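Local atomic coordinates of AlyGC (Glaciecola chathamensis, PDB entry 5GKD), a protein that cleaves alginate as a lyase of polysaccharide lyase family 6, probably by beta-elimination at its uronic acid units. Residues A[108-113]-A[424-429]; A[461-466]-A[484-489]; A[525-530]-A[556-561]. All blocks are in the same frame, centred on the assembly; numbering follows the deposited sequence.

Contact 1. Residues A[108-113]-A[424-429]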
# COMPACT_ATOMS: atom_id res chain seq x y z
N GLN A 108 22.74 -13.65 -27.64
CA GLN A 108 21.49 -14.19 -28.14
C GLN A 108 20.61 -14.70 -27.00
O GLN A 108 20.04 -15.79 -27.06
CB GLN A 108 21.73 -15.29 -29.18
CG GLN A 108 22.48 -14.81 -30.43
CD GLN A 108 22.32 -15.77 -31.60
OE1 GLN A 108 21.22 -16.17 -31.92
NE2 GLN A 108 23.43 -16.14 -32.23
N VAL A 109 20.48 -13.90 -25.95
CA VAL A 109 19.45 -14.20 -24.97
C VAL A 109 18.50 -13.03 -24.85
O VAL A 109 18.87 -11.85 -24.97
CB VAL A 109 19.98 -14.66 -23.59
CG1 VAL A 109 21.43 -15.01 -23.61
CG2 VAL A 109 19.60 -13.72 -22.47
N VAL A 110 17.23 -13.38 -24.65
CA VAL A 110 16.12 -12.45 -24.56
C VAL A 110 15.71 -12.34 -23.10
O VAL A 110 15.58 -13.36 -22.41
CB VAL A 110 14.93 -12.93 -25.42
CG1 VAL A 110 13.74 -12.03 -25.22
CG2 VAL A 110 15.31 -13.05 -26.89
N ILE A 111 15.48 -11.12 -22.64
CA ILE A 111 14.74 -10.89 -21.41
C ILE A 111 13.56 -10.00 -21.77
O ILE A 111 13.74 -8.86 -22.20
CB ILE A 111 15.59 -10.23 -20.32
CG1 ILE A 111 16.85 -11.07 -20.06
CG2 ILE A 111 14.74 -10.04 -19.06
CD1 ILE A 111 17.75 -10.53 -18.95
N ASP A 112 12.35 -10.53 -21.58
CA ASP A 112 11.12 -9.91 -22.09
C ASP A 112 10.15 -9.74 -20.93
O ASP A 112 9.52 -10.71 -20.49
CB ASP A 112 10.52 -10.77 -23.20
CG ASP A 112 9.30 -10.16 -23.82
OD1 ASP A 112 8.82 -9.13 -23.32
OD2 ASP A 112 8.79 -10.72 -24.81
N ASN A 113 10.04 -8.52 -20.44
CA ASN A 113 9.06 -8.17 -19.42
C ASN A 113 9.14 -9.08 -18.20
O ASN A 113 8.14 -9.45 -17.60
CB ASN A 113 7.65 -8.18 -20.02
CG ASN A 113 7.33 -6.88 -20.71
OD1 ASN A 113 6.87 -5.93 -20.07
ND2 ASN A 113 7.62 -6.80 -22.00
N VAL A 424 18.31 -10.63 -31.87
CA VAL A 424 18.25 -11.97 -32.45
C VAL A 424 17.19 -12.02 -33.55
O VAL A 424 16.15 -11.36 -33.48
CB VAL A 424 17.98 -13.04 -31.37
CG1 VAL A 424 19.04 -12.99 -30.32
CG2 VAL A 424 16.64 -12.83 -30.72
N SER A 425 17.47 -12.80 -34.59
CA SER A 425 16.53 -12.95 -35.69
C SER A 425 15.29 -13.75 -35.31
O SER A 425 14.28 -13.66 -36.00
CB SER A 425 17.23 -13.61 -36.88
OG SER A 425 17.59 -14.94 -36.57
N TRP A 426 15.35 -14.51 -34.22
CA TRP A 426 14.34 -15.49 -33.89
C TRP A 426 13.38 -15.01 -32.81
O TRP A 426 12.56 -15.80 -32.32
CB TRP A 426 15.01 -16.81 -33.47
CG TRP A 426 16.15 -16.66 -32.47
CD1 TRP A 426 17.48 -16.66 -32.74
CD2 TRP A 426 16.03 -16.53 -31.04
NE1 TRP A 426 18.20 -16.53 -31.57
CE2 TRP A 426 17.32 -16.44 -30.52
CE3 TRP A 426 14.94 -16.48 -30.16
CZ2 TRP A 426 17.57 -16.30 -29.16
CZ3 TRP A 426 15.19 -16.35 -28.80
CH2 TRP A 426 16.49 -16.26 -28.32
N TYR A 427 13.45 -13.74 -32.42
CA TYR A 427 12.51 -13.19 -31.45
C TYR A 427 12.06 -11.82 -31.95
O TYR A 427 12.90 -10.96 -32.23
CB TYR A 427 13.15 -13.07 -30.07
CG TYR A 427 12.16 -13.05 -28.93
CD1 TYR A 427 11.71 -14.24 -28.36
CD2 TYR A 427 11.69 -11.86 -28.41
CE1 TYR A 427 10.83 -14.22 -27.31
CE2 TYR A 427 10.79 -11.85 -27.36
CZ TYR A 427 10.37 -13.04 -26.82
OH TYR A 427 9.48 -13.06 -25.77
N PRO A 428 10.75 -11.59 -32.06
CA PRO A 428 10.26 -10.38 -32.72
C PRO A 428 10.44 -9.13 -31.88
O PRO A 428 10.39 -9.17 -30.65
CB PRO A 428 8.77 -10.67 -32.94
CG PRO A 428 8.43 -11.60 -31.81
CD PRO A 428 9.65 -12.49 -31.68
N LYS A 429 10.65 -8.01 -32.56
CA LYS A 429 10.63 -6.68 -31.95
C LYS A 429 9.23 -6.10 -32.14
O LYS A 429 8.78 -5.93 -33.27
CB LYS A 429 11.69 -5.78 -32.58
CG LYS A 429 13.11 -6.36 -32.48
CD LYS A 429 14.15 -5.42 -33.06
CE LYS A 429 15.57 -5.96 -32.84
NZ LYS A 429 15.83 -7.21 -33.60
O HOH W 1 20.05 -14.33 -34.64
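Val-110 packs against two aromatic side chains of the 424-429 loop. CG1 lies over one face of the Tyr-427 ring, displaced toward the rim and 3.8 Å from the ring centroid. This is a CH-pi contact. CG2 touches both Tyr-427 and Trp-426, and meets Trp-426 tip to tip, 3.7 Å from CH2. CG1 is anti to the backbone N (chi1 175°), which leaves CG2 beside that N and nearer the indole. The phenol then reaches past Val-110 to Asp-112. Tyr-427 OH donates to Asp-112 OD2 at 2.6 Å, on the anti lone pair of that oxygen. The carboxylate stands nearly upright to the ring, with 86° between the planes. The other oxygen, OD1, takes a bond from Asn-113 ND2, so both oxygens of Asp-112 are engaged. At the other end Trp-426 NE1 donates to Gln-108 OE1 at 3.1 Å. The bond is fairly straight (163°) and lies in the indole plane. Val-424 CG2 sits over the centre of the indole, and Val-424 CG1 packs 3.5 Å from Gln-108 CA. A type I turn from Val-424 to Tyr-427 presents both rings to the strand. The ring of Tyr-427 also meets His-139 edge-to-face. Here an irregular loop lies against the outside of a right-handed parallel beta-helix, the fold of the pectate lyase-like clan.

Contact 2. Residues A[461-466]-A[484-489]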
# COMPACT_ATOMS: atom_id res chain seq x y z
N GLY A 461 -8.07 -3.67 -26.16
CA GLY A 461 -8.27 -2.75 -27.26
C GLY A 461 -9.72 -2.60 -27.70
O GLY A 461 -10.00 -1.72 -28.52
N ASP A 462 -10.64 -3.40 -27.18
CA ASP A 462 -12.03 -3.35 -27.63
C ASP A 462 -12.71 -2.06 -27.18
O ASP A 462 -12.22 -1.34 -26.30
CB ASP A 462 -12.81 -4.55 -27.10
CG ASP A 462 -12.51 -5.81 -27.87
OD1 ASP A 462 -11.82 -5.69 -28.91
OD2 ASP A 462 -12.95 -6.90 -27.45
N VAL A 463 -13.86 -1.77 -27.80
CA VAL A 463 -14.69 -0.62 -27.45
C VAL A 463 -16.08 -1.12 -27.11
O VAL A 463 -16.75 -1.72 -27.96
CB VAL A 463 -14.74 0.43 -28.57
CG1 VAL A 463 -15.65 1.59 -28.18
CG2 VAL A 463 -13.35 0.94 -28.88
N LEU A 464 -16.51 -0.88 -25.88
CA LEU A 464 -17.86 -1.23 -25.45
C LEU A 464 -18.78 -0.04 -25.74
O LEU A 464 -18.50 1.08 -25.32
CB LEU A 464 -17.87 -1.59 -23.97
CG LEU A 464 -17.49 -3.00 -23.48
CD1 LEU A 464 -16.24 -3.54 -24.15
CD2 LEU A 464 -17.33 -3.05 -21.96
N VAL A 465 -19.87 -0.30 -26.47
CA VAL A 465 -20.82 0.73 -26.89
C VAL A 465 -22.12 0.46 -26.14
O VAL A 465 -22.86 -0.47 -26.48
CB VAL A 465 -21.02 0.74 -28.40
CG1 VAL A 465 -21.80 1.96 -28.81
CG2 VAL A 465 -19.69 0.70 -29.11
N LEU A 466 -22.39 1.26 -25.11
CA LEU A 466 -23.56 1.04 -24.27
C LEU A 466 -24.78 1.67 -24.91
O LEU A 466 -24.78 2.85 -25.26
CB LEU A 466 -23.35 1.63 -22.87
CG LEU A 466 -22.00 1.50 -22.18
CD1 LEU A 466 -22.02 2.20 -20.83
CD2 LEU A 466 -21.61 0.06 -22.02
N THR A 484 -12.22 0.75 -23.96
CA THR A 484 -12.99 1.99 -24.08
C THR A 484 -14.45 1.68 -23.77
O THR A 484 -15.03 0.75 -24.34
CB THR A 484 -12.87 2.61 -25.47
OG1 THR A 484 -11.51 2.98 -25.72
CG2 THR A 484 -13.73 3.85 -25.58
N ILE A 485 -15.04 2.45 -22.86
CA ILE A 485 -16.47 2.37 -22.56
C ILE A 485 -17.13 3.62 -23.15
O ILE A 485 -16.90 4.74 -22.67
CB ILE A 485 -16.72 2.23 -21.06
CG1 ILE A 485 -16.00 0.98 -20.54
CG2 ILE A 485 -18.20 2.17 -20.78
CD1 ILE A 485 -16.26 0.67 -19.11
N ARG A 486 -17.93 3.43 -24.20
CA ARG A 486 -18.50 4.53 -24.97
C ARG A 486 -20.01 4.44 -24.99
O ARG A 486 -20.57 3.38 -25.27
CB ARG A 486 -17.96 4.51 -26.41
CG ARG A 486 -18.57 5.57 -27.33
CD ARG A 486 -18.01 5.45 -28.72
NE ARG A 486 -16.56 5.64 -28.71
CZ ARG A 486 -15.74 5.21 -29.67
NH1 ARG A 486 -16.22 4.56 -30.73
NH2 ARG A 486 -14.43 5.43 -29.56
N ALA A 487 -20.68 5.56 -24.71
CA ALA A 487 -22.13 5.61 -24.85
C ALA A 487 -22.49 5.72 -26.33
O ALA A 487 -21.89 6.50 -27.07
CB ALA A 487 -22.72 6.79 -24.08
N GLN A 488 -23.46 4.95 -26.73
CA GLN A 488 -23.94 4.99 -28.08
C GLN A 488 -24.40 6.41 -28.35
O GLN A 488 -24.15 6.96 -29.37
CB GLN A 488 -25.06 4.02 -28.19
CG GLN A 488 -25.89 4.19 -29.40
CD GLN A 488 -25.51 3.21 -30.42
OE1 GLN A 488 -25.75 2.04 -30.25
NE2 GLN A 488 -24.90 3.66 -31.47
N GLU A 489 -25.07 7.00 -27.39
CA GLU A 489 -25.52 8.36 -27.51
C GLU A 489 -25.29 9.07 -26.18
O GLU A 489 -25.87 8.74 -25.19
CB GLU A 489 -26.98 8.36 -27.92
CG GLU A 489 -27.67 9.66 -27.65
CD GLU A 489 -27.94 10.42 -28.91
OE1 GLU A 489 -27.15 11.31 -29.21
OE2 GLU A 489 -28.96 10.15 -29.58
O HOH W 2 -10.19 0.48 -26.30
O HOH W 3 -26.29 5.36 -25.50
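The guanidinium of Arg-486 has Val-463 CG1 over the centre of one face, with CZ 3.9 Å away. CG of Arg-486 is anti to the backbone N (chi1 176°), and the chain bends at chi3. Its NE also has a weak, long ion pair with Asp-514. Val-463 and Arg-486 belong to neighbouring parallel strands, 462-466 and 482-487, on successive coils of a beta-helix. On the same face of the sheet, Val-463 and Thr-484 lie side by side and point the same way, with valine CG2 3.8 Å from threonine CB. Val-465 CG1 packs against CA and CB of Gln-488. The opposite face is apolar. Leu-466 CD1 meets Ile-485 CG2 at 3.8 Å. Helix 450-457 packs on Leu-464, Leu-466 and Ile-485, and strand 493-497 meets Leu-466 and Ala-487. Five backbone hydrogen bonds join the segments in parallel register. Leu-464 uses both its N and its O, to Thr-484 O and Arg-486 N, each at 2.7 Å. Leu-466 does likewise with Arg-486 O and Gln-488 N, which carries the ladder just beyond the second strand. Water 2 donates to Asp-462 O at 2.7 Å and bonds Thr-484 OG1 at 2.9 Å.

Contact 3. Residues A[525-530]-A[556-561]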
# COMPACT_ATOMS: atom_id res chain seq x y z
N ASP A 525 -23.52 3.83 1.89
CA ASP A 525 -23.54 4.97 2.81
C ASP A 525 -22.35 4.84 3.76
O ASP A 525 -22.47 4.48 4.94
CB ASP A 525 -24.87 5.04 3.56
CG ASP A 525 -25.07 6.36 4.31
OD1 ASP A 525 -24.09 7.07 4.59
OD2 ASP A 525 -26.22 6.68 4.65
N ALA A 526 -21.17 5.13 3.21
CA ALA A 526 -19.94 4.98 3.96
C ALA A 526 -18.98 6.07 3.53
O ALA A 526 -18.98 6.51 2.38
CB ALA A 526 -19.32 3.59 3.75
N ALA A 527 -18.17 6.52 4.48
CA ALA A 527 -17.14 7.49 4.15
C ALA A 527 -16.02 6.81 3.36
O ALA A 527 -15.75 5.62 3.51
CB ALA A 527 -16.59 8.11 5.43
N GLY A 528 -15.37 7.58 2.50
CA GLY A 528 -14.21 7.06 1.81
C GLY A 528 -14.50 6.22 0.60
O GLY A 528 -13.65 5.41 0.21
N ASN A 529 -15.66 6.37 -0.02
CA ASN A 529 -15.89 5.76 -1.32
C ASN A 529 -14.95 6.37 -2.35
O ASN A 529 -14.49 7.50 -2.22
CB ASN A 529 -17.34 5.94 -1.79
CG ASN A 529 -18.34 5.19 -0.93
OD1 ASN A 529 -17.99 4.28 -0.17
ND2 ASN A 529 -19.62 5.57 -1.06
N THR A 530 -14.69 5.61 -3.41
CA THR A 530 -13.78 6.02 -4.46
C THR A 530 -14.38 5.53 -5.77
O THR A 530 -14.38 4.32 -6.02
CB THR A 530 -12.37 5.45 -4.26
OG1 THR A 530 -12.44 4.02 -4.21
CG2 THR A 530 -11.74 5.94 -2.96
N ASP A 556 -21.86 12.03 -3.08
CA ASP A 556 -22.01 12.80 -1.85
C ASP A 556 -22.90 12.13 -0.81
O ASP A 556 -23.38 12.81 0.09
CB ASP A 556 -22.54 14.20 -2.18
CG ASP A 556 -23.88 14.19 -2.90
OD1 ASP A 556 -24.31 13.13 -3.40
OD2 ASP A 556 -24.50 15.27 -2.98
N ILE A 557 -23.10 10.81 -0.89
CA ILE A 557 -23.93 10.14 0.11
C ILE A 557 -23.29 10.21 1.49
O ILE A 557 -23.98 10.21 2.51
CB ILE A 557 -24.21 8.69 -0.30
CG1 ILE A 557 -25.28 8.09 0.61
CG2 ILE A 557 -22.92 7.87 -0.25
CD1 ILE A 557 -25.89 6.81 0.09
N ASN A 558 -21.96 10.27 1.55
CA ASN A 558 -21.23 10.40 2.80
C ASN A 558 -19.96 11.18 2.49
O ASN A 558 -19.68 11.52 1.34
CB ASN A 558 -20.97 9.03 3.42
CG ASN A 558 -20.83 9.07 4.93
OD1 ASN A 558 -20.07 9.88 5.47
ND2 ASN A 558 -21.56 8.22 5.61
N HIS A 559 -19.18 11.47 3.53
CA HIS A 559 -18.03 12.33 3.31
C HIS A 559 -16.86 11.55 2.69
O HIS A 559 -16.85 10.31 2.64
CB HIS A 559 -17.63 13.04 4.61
CG HIS A 559 -16.97 12.16 5.63
ND1 HIS A 559 -15.65 11.76 5.53
CD2 HIS A 559 -17.42 11.69 6.82
CE1 HIS A 559 -15.33 11.05 6.60
NE2 HIS A 559 -16.39 10.98 7.39
N SER A 560 -15.89 12.30 2.16
CA SER A 560 -14.67 11.74 1.58
C SER A 560 -14.98 10.76 0.45
O SER A 560 -14.37 9.70 0.35
CB SER A 560 -13.80 11.06 2.65
OG SER A 560 -13.44 11.98 3.66
N TYR A 561 -15.92 11.11 -0.40
CA TYR A 561 -16.25 10.32 -1.58
C TYR A 561 -15.44 10.90 -2.73
O TYR A 561 -15.83 11.91 -3.32
CB TYR A 561 -17.74 10.36 -1.87
CG TYR A 561 -18.26 9.31 -2.83
CD1 TYR A 561 -17.42 8.69 -3.75
CD2 TYR A 561 -19.59 8.92 -2.79
CE1 TYR A 561 -17.90 7.73 -4.62
CE2 TYR A 561 -20.07 7.95 -3.64
CZ TYR A 561 -19.24 7.37 -4.55
OH TYR A 561 -19.74 6.41 -5.40
O HOH W 4 -17.82 8.15 0.56
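Asn-529 packs on the ring of Tyr-561. Its CB lies over the ring centre, 3.4 Å from the centroid, in a CH-pi contact. The amide stands almost upright to that ring (87° between planes), with ND2 3.5 Å from CE2. Ala-527 CB makes a second CH-pi contact, over one face of the His-559 imidazole, 3.6 Å from the centroid and offset toward CE1 and NE2. His-559 CG lies between the backbone N and the carbonyl carbon (chi1 73°), and the ring turns a face to Ala-527. Asn-558 ND2 gives a bent bond of 3.0 Å to Asp-525 OD1; the two side chains cross at about a right angle, planes 69° apart. Between the two segments one backbone bond forms, from Gly-528 N to His-559 O at 3.1 Å; a further one links Asn-529 with His-562. Water 4 accepts from Asn-529 N and donates to Ala-526 O and His-559 O. In the next shell, Asn-558 OD1 takes the N-H of His-559. His-559 ND1 shares a hydrogen bond with Ser-560 OG. The amide of Asn-529 is held by Pro-524 O and Ser-500 OG. Leu-599 of the second subunit packs on Ala-527 and His-559. These loops precede strands 530-534 and 564-565 on successive coils of the C-terminal parallel beta-helix. Side-chain amides, ring faces and a water do much of the joining here.

The three contacts lie in series along the chain and do not touch. Contact 2 is the most buried, while contacts 1 and 3 are partly buried. Contacts 2 and 3 both join successive coils of the C-terminal parallel beta-helix, with nearest atoms about 14 Å apart. Contact 2 links its strands, and contact 3 links its loops. Contact 1 instead joins a strand of the N-terminal beta-helix to a distant segment of the loop between strands 398-400 and 441-444. The chemistry follows these places. Regular backbone bonding dominates contact 2. Side-chain hydrogen bonds and CH-pi packing mark the other two, and contact 3 adds a subunit neighbour.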